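Local coordinates for R.Pab1 family restriction endonuclease (Campylobacter coli, PDB 7CFA), which probably acts as a sequence-specific restriction DNA glycosylase, excising a base from its recognition site in foreign DNA, at residues Trp51-Asp63 and Gly71-Ile83. The protein carries 2 engineered substitutions. Residues are numbered along the deposited sequence; the frame is centred on the assembly and turned at random.
Sequences WQIGYDMVAGKND and GKDKKLYELSDII
The carboxylate of E78, the N-cap residue of helix 79-88, grips with both oxygens the 51-55 connection that leads from the large antiparallel sheet to a small three-stranded one, in which 73-76 runs antiparallel between 56-58 and 66-67. E78 OE1 takes the amide of G54 (G54 N to E78 OE1 2.7 Å, an almost straight 178°) and also a salt bridge from K20. E78 OE2 lies at the edge of the W51 indole, in the ring plane, 3.2 Å from W51 NE1, which meets it from above the carboxylate plane; the two flat groups stand 87° apart. The helix start is held from G54 as well, L79 N donating to G54 O. Beyond it, M57 and K75 form an antiparallel hydrogen-bonded pair, with K75 N 2.9 Å from M57 O, and their side chains run side by side on one face. There the Y77 ring is sandwiched: M57 SD makes a Met-aromatic contact 4.4 Å from its centroid, while E78 CG covers the opposite face. Y55 turns instead toward helix 223-237, where its OH bonds H225 and N228. At the far end K75 CB and CG lie against the A59 methyl, and the chain, extended beyond CG, carries NZ to D63. A chi1 of 55° turns the D63 carboxylate back between G60 N and K75 NZ: OD1 accepts G60 N through its syn lone pair, and D63 OD2 forms a salt bridge with K75 NZ at 2.9 Å.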
ATOM      1  N   TRP A  51     -13.004   5.038   7.312  1.00 42.93           N
ATOM      2  CA  TRP A  51     -13.619   3.784   7.751  1.00 45.64           C
ATOM      3  C   TRP A  51     -13.664   2.819   6.568  1.00 44.29           C
ATOM      4  O   TRP A  51     -14.482   2.984   5.656  1.00 41.27           O
ATOM      5  CB  TRP A  51     -15.017   4.046   8.314  1.00 39.72           C
ATOM      6  CG  TRP A  51     -15.736   2.847   8.867  1.00 46.45           C
ATOM      7  CD1 TRP A  51     -15.252   1.576   8.999  1.00 47.60           C
ATOM      8  CD2 TRP A  51     -17.081   2.817   9.364  1.00 45.83           C
ATOM      9  NE1 TRP A  51     -16.214   0.758   9.548  1.00 46.77           N
ATOM     10  CE2 TRP A  51     -17.346   1.497   9.780  1.00 45.51           C
ATOM     11  CE3 TRP A  51     -18.086   3.780   9.496  1.00 43.08           C
ATOM     12  CZ2 TRP A  51     -18.573   1.118  10.319  1.00 48.80           C
ATOM     13  CZ3 TRP A  51     -19.304   3.400  10.031  1.00 42.51           C
ATOM     14  CH2 TRP A  51     -19.537   2.082  10.433  1.00 49.92           C
ATOM     15  N   GLN A  52     -12.785   1.815   6.582  1.00 39.98           N
ATOM     16  CA  GLN A  52     -12.809   0.751   5.578  1.00 39.16           C
ATOM     17  C   GLN A  52     -13.943  -0.204   5.944  1.00 41.14           C
ATOM     18  O   GLN A  52     -13.752  -1.251   6.568  1.00 46.48           O
ATOM     19  CB  GLN A  52     -11.467   0.034   5.499  1.00 41.40           C
ATOM     20  CG  GLN A  52     -11.387  -0.978   4.364  1.00 51.27           C
ATOM     21  CD  GLN A  52     -10.044  -1.677   4.288  1.00 70.62           C
ATOM     22  OE1 GLN A  52      -9.187  -1.499   5.153  1.00 80.36           O
ATOM     23  NE2 GLN A  52      -9.855  -2.477   3.246  1.00 76.96           N
ATOM     24  N   ILE A  53     -15.147   0.173   5.535  1.00 39.31           N
ATOM     25  CA  ILE A  53     -16.363  -0.494   5.984  1.00 44.81           C
ATOM     26  C   ILE A  53     -16.650  -1.698   5.098  1.00 44.20           C
ATOM     27  O   ILE A  53     -16.391  -1.684   3.888  1.00 46.92           O
ATOM     28  CB  ILE A  53     -17.538   0.502   5.989  1.00 47.84           C
ATOM     29  CG1 ILE A  53     -18.793  -0.133   6.589  1.00 44.63           C
ATOM     30  CG2 ILE A  53     -17.813   1.016   4.581  1.00 40.44           C
ATOM     31  CD1 ILE A  53     -19.950   0.828   6.712  1.00 47.21           C
ATOM     32  N   GLY A  54     -17.182  -2.759   5.707  1.00 42.97           N
ATOM     33  CA  GLY A  54     -17.624  -3.933   4.994  1.00 48.61           C
ATOM     34  C   GLY A  54     -19.138  -4.076   5.020  1.00 49.46           C
ATOM     35  O   GLY A  54     -19.862  -3.301   5.640  1.00 47.39           O
ATOM     36  N   TYR A  55     -19.609  -5.102   4.312  1.00 51.96           N
ATOM     37  CA  TYR A  55     -21.028  -5.417   4.273  1.00 48.39           C
ATOM     38  C   TYR A  55     -21.354  -6.840   4.706  1.00 53.77           C
ATOM     39  O   TYR A  55     -22.538  -7.179   4.806  1.00 50.86           O
ATOM     40  CB  TYR A  55     -21.603  -5.167   2.867  1.00 47.08           C
ATOM     41  CG  TYR A  55     -20.929  -5.937   1.752  1.00 55.63           C
ATOM     42  CD1 TYR A  55     -21.220  -7.278   1.532  1.00 58.71           C
ATOM     43  CD2 TYR A  55     -20.019  -5.318   0.904  1.00 49.80           C
ATOM     44  CE1 TYR A  55     -20.614  -7.984   0.515  1.00 57.62           C
ATOM     45  CE2 TYR A  55     -19.408  -6.017  -0.121  1.00 53.09           C
ATOM     46  CZ  TYR A  55     -19.710  -7.352  -0.309  1.00 52.49           C
ATOM     47  OH  TYR A  55     -19.112  -8.061  -1.324  1.00 56.48           O
ATOM     48  N   ASP A  56     -20.355  -7.677   4.969  1.00 52.95           N
ATOM     49  CA  ASP A  56     -20.620  -9.018   5.470  1.00 63.36           C
ATOM     50  C   ASP A  56     -19.407  -9.523   6.238  1.00 60.92           C
ATOM     51  O   ASP A  56     -18.356  -8.879   6.286  1.00 52.80           O
ATOM     52  CB  ASP A  56     -20.986  -9.985   4.336  1.00 62.63           C
ATOM     53  CG  ASP A  56     -19.904 -10.095   3.287  1.00 66.01           C
ATOM     54  OD1 ASP A  56     -18.842  -9.456   3.437  1.00 71.07           O
ATOM     55  OD2 ASP A  56     -20.122 -10.822   2.296  1.00 67.92           O
ATOM     56  N   MET A  57     -19.572 -10.696   6.841  1.00 64.37           N
ATOM     57  CA  MET A  57     -18.509 -11.341   7.591  1.00 61.80           C
ATOM     58  C   MET A  57     -18.720 -12.846   7.517  1.00 65.16           C
ATOM     59  O   MET A  57     -19.861 -13.316   7.514  1.00 59.40           O
ATOM     60  CB  MET A  57     -18.481 -10.866   9.049  1.00 66.59           C
ATOM     61  CG  MET A  57     -17.371 -11.499   9.877  1.00 85.70           C
ATOM     62  SD  MET A  57     -17.052 -10.642  11.432  1.00100.44           S
ATOM     63  CE  MET A  57     -18.680 -10.659  12.178  1.00 93.97           C
ATOM     64  N   VAL A  58     -17.616 -13.591   7.433  1.00 61.41           N
ATOM     65  CA  VAL A  58     -17.700 -15.045   7.396  1.00 68.08           C
ATOM     66  C   VAL A  58     -18.367 -15.541   8.669  1.00 76.64           C
ATOM     67  O   VAL A  58     -17.952 -15.200   9.784  1.00 91.01           O
ATOM     68  CB  VAL A  58     -16.306 -15.660   7.211  1.00 67.51           C
ATOM     69  CG1 VAL A  58     -16.382 -17.176   7.303  1.00 69.90           C
ATOM     70  CG2 VAL A  58     -15.717 -15.229   5.879  1.00 67.58           C
ATOM     71  N   ALA A  59     -19.414 -16.340   8.508  1.00 69.48           N
ATOM     72  CA  ALA A  59     -20.212 -16.825   9.621  1.00 73.39           C
ATOM     73  C   ALA A  59     -19.917 -18.294   9.886  1.00 81.67           C
ATOM     74  O   ALA A  59     -19.362 -19.006   9.045  1.00 78.87           O
ATOM     75  CB  ALA A  59     -21.706 -16.634   9.346  1.00 67.18           C
ATOM     76  N   GLY A  60     -20.295 -18.738  11.080  1.00 88.89           N
ATOM     77  CA  GLY A  60     -20.180 -20.129  11.450  1.00 89.83           C
ATOM     78  C   GLY A  60     -21.355 -20.942  10.943  1.00 95.55           C
ATOM     79  O   GLY A  60     -22.152 -20.504  10.113  1.00 99.17           O
ATOM     80  N   LYS A  61     -21.459 -22.160  11.474  1.00 90.52           N
ATOM     81  CA  LYS A  61     -22.520 -23.071  11.068  1.00 89.32           C
ATOM     82  C   LYS A  61     -23.878 -22.707  11.652  1.00 89.04           C
ATOM     83  O   LYS A  61     -24.883 -23.303  11.250  1.00 90.01           O
ATOM     84  CB  LYS A  61     -22.156 -24.501  11.474  1.00100.14           C
ATOM     85  CG  LYS A  61     -21.949 -24.682  12.970  1.00106.62           C
ATOM     86  CD  LYS A  61     -21.529 -26.102  13.307  1.00 99.11           C
ATOM     87  CE  LYS A  61     -21.336 -26.274  14.806  1.00101.83           C
ATOM     88  NZ  LYS A  61     -20.914 -27.659  15.163  1.00114.71           N
ATOM     89  N   ASN A  62     -23.941 -21.750  12.580  1.00 86.73           N
ATOM     90  CA  ASN A  62     -25.185 -21.434  13.265  1.00 84.04           C
ATOM     91  C   ASN A  62     -25.684 -20.014  13.048  1.00 77.75           C
ATOM     92  O   ASN A  62     -26.880 -19.770  13.233  1.00 77.72           O
ATOM     93  CB  ASN A  62     -25.038 -21.672  14.776  1.00 85.22           C
ATOM     94  CG  ASN A  62     -24.739 -23.119  15.108  1.00103.37           C
ATOM     95  OD1 ASN A  62     -25.290 -24.034  14.493  1.00101.14           O
ATOM     96  ND2 ASN A  62     -23.860 -23.335  16.079  1.00110.85           N
ATOM     97  N   ASP A  63     -24.820 -19.079  12.658  1.00 83.04           N
ATOM     98  CA  ASP A  63     -25.189 -17.672  12.552  1.00 87.15           C
ATOM     99  C   ASP A  63     -25.078 -17.154  11.120  1.00 84.14           C
ATOM    100  O   ASP A  63     -24.864 -15.958  10.901  1.00 83.94           O
ATOM    101  CB  ASP A  63     -24.337 -16.823  13.495  1.00 92.86           C
ATOM    102  CG  ASP A  63     -22.852 -17.012  13.268  1.00 95.97           C
ATOM    103  OD1 ASP A  63     -22.473 -17.863  12.432  1.00100.28           O
ATOM    104  OD2 ASP A  63     -22.057 -16.308  13.923  1.00101.99           O
ATOM    105  N   GLY A  71     -18.798 -19.082  -2.191  1.00 81.20           N
ATOM    106  CA  GLY A  71     -19.313 -20.312  -1.625  1.00 74.31           C
ATOM    107  C   GLY A  71     -19.164 -20.440  -0.128  1.00 72.48           C
ATOM    108  O   GLY A  71     -19.339 -21.540   0.406  1.00 75.95           O
ATOM    109  N   LYS A  72     -18.849 -19.355   0.570  1.00 74.09           N
ATOM    110  CA  LYS A  72     -18.636 -19.384   2.009  1.00 77.31           C
ATOM    111  C   LYS A  72     -19.883 -18.929   2.757  1.00 73.92           C
ATOM    112  O   LYS A  72     -20.710 -18.174   2.242  1.00 70.74           O
ATOM    113  CB  LYS A  72     -17.450 -18.497   2.401  1.00 73.35           C
ATOM    114  CG  LYS A  72     -16.106 -18.985   1.893  1.00 85.51           C
ATOM    115  CD  LYS A  72     -14.980 -18.096   2.392  1.00 92.18           C
ATOM    116  CE  LYS A  72     -13.624 -18.626   1.958  1.00 93.72           C
ATOM    117  NZ  LYS A  72     -12.512 -17.782   2.474  1.00 91.65           N
ATOM    118  N   ASP A  73     -20.003 -19.405   3.994  1.00 74.04           N
ATOM    119  CA  ASP A  73     -21.060 -18.937   4.880  1.00 74.73           C
ATOM    120  C   ASP A  73     -20.795 -17.493   5.284  1.00 75.10           C
ATOM    121  O   ASP A  73     -19.710 -17.164   5.774  1.00 68.13           O
ATOM    122  CB  ASP A  73     -21.154 -19.824   6.120  1.00 70.47           C
ATOM    123  CG  ASP A  73     -21.572 -21.245   5.793  1.00 82.46           C
ATOM    124  OD1 ASP A  73     -22.332 -21.432   4.820  1.00 77.32           O
ATOM    125  OD2 ASP A  73     -21.143 -22.172   6.513  1.00 82.42           O
ATOM    126  N   LYS A  74     -21.788 -16.633   5.078  1.00 60.88           N
ATOM    127  CA  LYS A  74     -21.670 -15.210   5.356  1.00 62.86           C
ATOM    128  C   LYS A  74     -22.858 -14.747   6.183  1.00 60.34           C
ATOM    129  O   LYS A  74     -23.947 -15.324   6.116  1.00 63.80           O
ATOM    130  CB  LYS A  74     -21.598 -14.390   4.063  1.00 54.91           C
ATOM    131  CG  LYS A  74     -20.341 -14.600   3.237  1.00 72.10           C
ATOM    132  CD  LYS A  74     -19.212 -13.701   3.714  1.00 72.14           C
ATOM    133  CE  LYS A  74     -18.065 -13.681   2.716  1.00 71.22           C
ATOM    134  NZ  LYS A  74     -17.058 -12.639   3.056  1.00 82.33           N
ATOM    135  N   LYS A  75     -22.641 -13.690   6.962  1.00 60.95           N
ATOM    136  CA  LYS A  75     -23.706 -13.061   7.727  1.00 68.37           C
ATOM    137  C   LYS A  75     -23.577 -11.550   7.610  1.00 68.29           C
ATOM    138  O   LYS A  75     -22.540 -11.024   7.199  1.00 58.92           O
ATOM    139  CB  LYS A  75     -23.681 -13.488   9.200  1.00 72.43           C
ATOM    140  CG  LYS A  75     -22.426 -13.082   9.953  1.00 74.82           C
ATOM    141  CD  LYS A  75     -22.502 -13.531  11.403  1.00 83.60           C
ATOM    142  CE  LYS A  75     -21.258 -13.132  12.172  1.00 84.93           C
ATOM    143  NZ  LYS A  75     -21.354 -13.514  13.606  1.00 95.75           N
ATOM    144  N   LEU A  76     -24.650 -10.855   7.978  1.00 75.04           N
ATOM    145  CA  LEU A  76     -24.668  -9.404   7.880  1.00 64.67           C
ATOM    146  C   LEU A  76     -23.651  -8.790   8.835  1.00 57.35           C
ATOM    147  O   LEU A  76     -23.344  -9.342   9.895  1.00 64.76           O
ATOM    148  CB  LEU A  76     -26.065  -8.861   8.179  1.00 56.94           C
ATOM    149  CG  LEU A  76     -27.194  -9.361   7.276  1.00 59.34           C
ATOM    150  CD1 LEU A  76     -28.492  -8.641   7.598  1.00 60.67           C
ATOM    151  CD2 LEU A  76     -26.833  -9.196   5.808  1.00 59.83           C
ATOM    152  N   TYR A  77     -23.127  -7.630   8.443  1.00 53.67           N
ATOM    153  CA  TYR A  77     -22.058  -6.984   9.194  1.00 55.54           C
ATOM    154  C   TYR A  77     -21.947  -5.534   8.748  1.00 48.74           C
ATOM    155  O   TYR A  77     -21.969  -5.250   7.546  1.00 51.26           O
ATOM    156  CB  TYR A  77     -20.731  -7.725   8.987  1.00 59.41           C
ATOM    157  CG  TYR A  77     -19.548  -7.136   9.721  1.00 61.51           C
ATOM    158  CD1 TYR A  77     -19.521  -7.078  11.108  1.00 61.18           C
ATOM    159  CD2 TYR A  77     -18.442  -6.665   9.024  1.00 66.58           C
ATOM    160  CE1 TYR A  77     -18.434  -6.547  11.780  1.00 63.10           C
ATOM    161  CE2 TYR A  77     -17.352  -6.135   9.685  1.00 61.18           C
ATOM    162  CZ  TYR A  77     -17.350  -6.077  11.062  1.00 63.36           C
ATOM    163  OH  TYR A  77     -16.264  -5.548  11.723  1.00 66.36           O
ATOM    164  N   GLU A  78     -21.838  -4.628   9.720  1.00 42.27           N
ATOM    165  CA  GLU A  78     -21.640  -3.204   9.471  1.00 40.12           C
ATOM    166  C   GLU A  78     -22.689  -2.628   8.528  1.00 37.23           C
ATOM    167  O   GLU A  78     -23.828  -2.394   8.937  1.00 45.51           O
ATOM    168  CB  GLU A  78     -20.229  -2.954   8.932  1.00 39.94           C
ATOM    169  CG  GLU A  78     -19.157  -3.145   9.991  1.00 52.19           C
ATOM    170  CD  GLU A  78     -17.794  -2.651   9.555  1.00 55.05           C
ATOM    171  OE1 GLU A  78     -17.491  -2.706   8.345  1.00 60.22           O
ATOM    172  OE2 GLU A  78     -17.025  -2.202  10.431  1.00 56.86           O
ATOM    173  N   LEU A  79     -22.313  -2.402   7.265  1.00 39.86           N
ATOM    174  CA  LEU A  79     -23.203  -1.717   6.330  1.00 43.87           C
ATOM    175  C   LEU A  79     -24.523  -2.461   6.163  1.00 52.29           C
ATOM    176  O   LEU A  79     -25.602  -1.863   6.256  1.00 56.25           O
ATOM    177  CB  LEU A  79     -22.511  -1.544   4.978  1.00 43.98           C
ATOM    178  CG  LEU A  79     -23.369  -0.931   3.869  1.00 49.09           C
ATOM    179  CD1 LEU A  79     -23.849   0.459   4.264  1.00 48.01           C
ATOM    180  CD2 LEU A  79     -22.603  -0.884   2.556  1.00 40.33           C
ATOM    181  N   SER A  80     -24.461  -3.772   5.916  1.00 44.47           N
ATOM    182  CA  SER A  80     -25.691  -4.526   5.694  1.00 40.13           C
ATOM    183  C   SER A  80     -26.488  -4.694   6.979  1.00 40.98           C
ATOM    184  O   SER A  80     -27.721  -4.759   6.936  1.00 49.16           O
ATOM    185  CB  SER A  80     -25.375  -5.889   5.083  1.00 39.94           C
ATOM    186  OG  SER A  80     -24.674  -6.710   5.999  1.00 43.47           O
ATOM    187  N   ASP A  81     -25.810  -4.771   8.126  1.00 42.64           N
ATOM    188  CA  ASP A  81     -26.528  -4.819   9.394  1.00 48.86           C
ATOM    189  C   ASP A  81     -27.224  -3.498   9.691  1.00 46.17           C
ATOM    190  O   ASP A  81     -28.308  -3.490  10.283  1.00 58.65           O
ATOM    191  CB  ASP A  81     -25.575  -5.183  10.531  1.00 48.88           C
ATOM    192  CG  ASP A  81     -26.282  -5.288  11.866  1.00 62.14           C
ATOM    193  OD1 ASP A  81     -27.242  -6.081  11.965  1.00 68.23           O
ATOM    194  OD2 ASP A  81     -25.880  -4.582  12.815  1.00 67.30           O
ATOM    195  N   ILE A  82     -26.618  -2.377   9.294  1.00 47.79           N
ATOM    196  CA  ILE A  82     -27.273  -1.080   9.452  1.00 48.74           C
ATOM    197  C   ILE A  82     -28.530  -1.019   8.596  1.00 49.62           C
ATOM    198  O   ILE A  82     -29.600  -0.607   9.057  1.00 47.84           O
ATOM    199  CB  ILE A  82     -26.298   0.059   9.106  1.00 46.58           C
ATOM    200  CG1 ILE A  82     -25.185   0.146  10.152  1.00 48.08           C
ATOM    201  CG2 ILE A  82     -27.038   1.384   8.999  1.00 42.82           C
ATOM    202  CD1 ILE A  82     -23.979   0.941   9.694  1.00 44.67           C
ATOM    203  N   ILE A  83     -28.419  -1.443   7.335  1.00 41.88           N
ATOM    204  CA  ILE A  83     -29.569  -1.425   6.439  1.00 44.19           C
ATOM    205  C   ILE A  83     -30.641  -2.396   6.914  1.00 51.14           C
ATOM    206  O   ILE A  83     -31.840  -2.114   6.791  1.00 54.44           O
ATOM    207  CB  ILE A  83     -29.109  -1.725   5.001  1.00 45.19           C
ATOM    208  CG1 ILE A  83     -28.192  -0.604   4.504  1.00 42.23           C
ATOM    209  CG2 ILE A  83     -30.301  -1.900   4.067  1.00 42.22           C
ATOM    210  CD1 ILE A  83     -27.647  -0.820   3.113  1.00 44.27           C
TER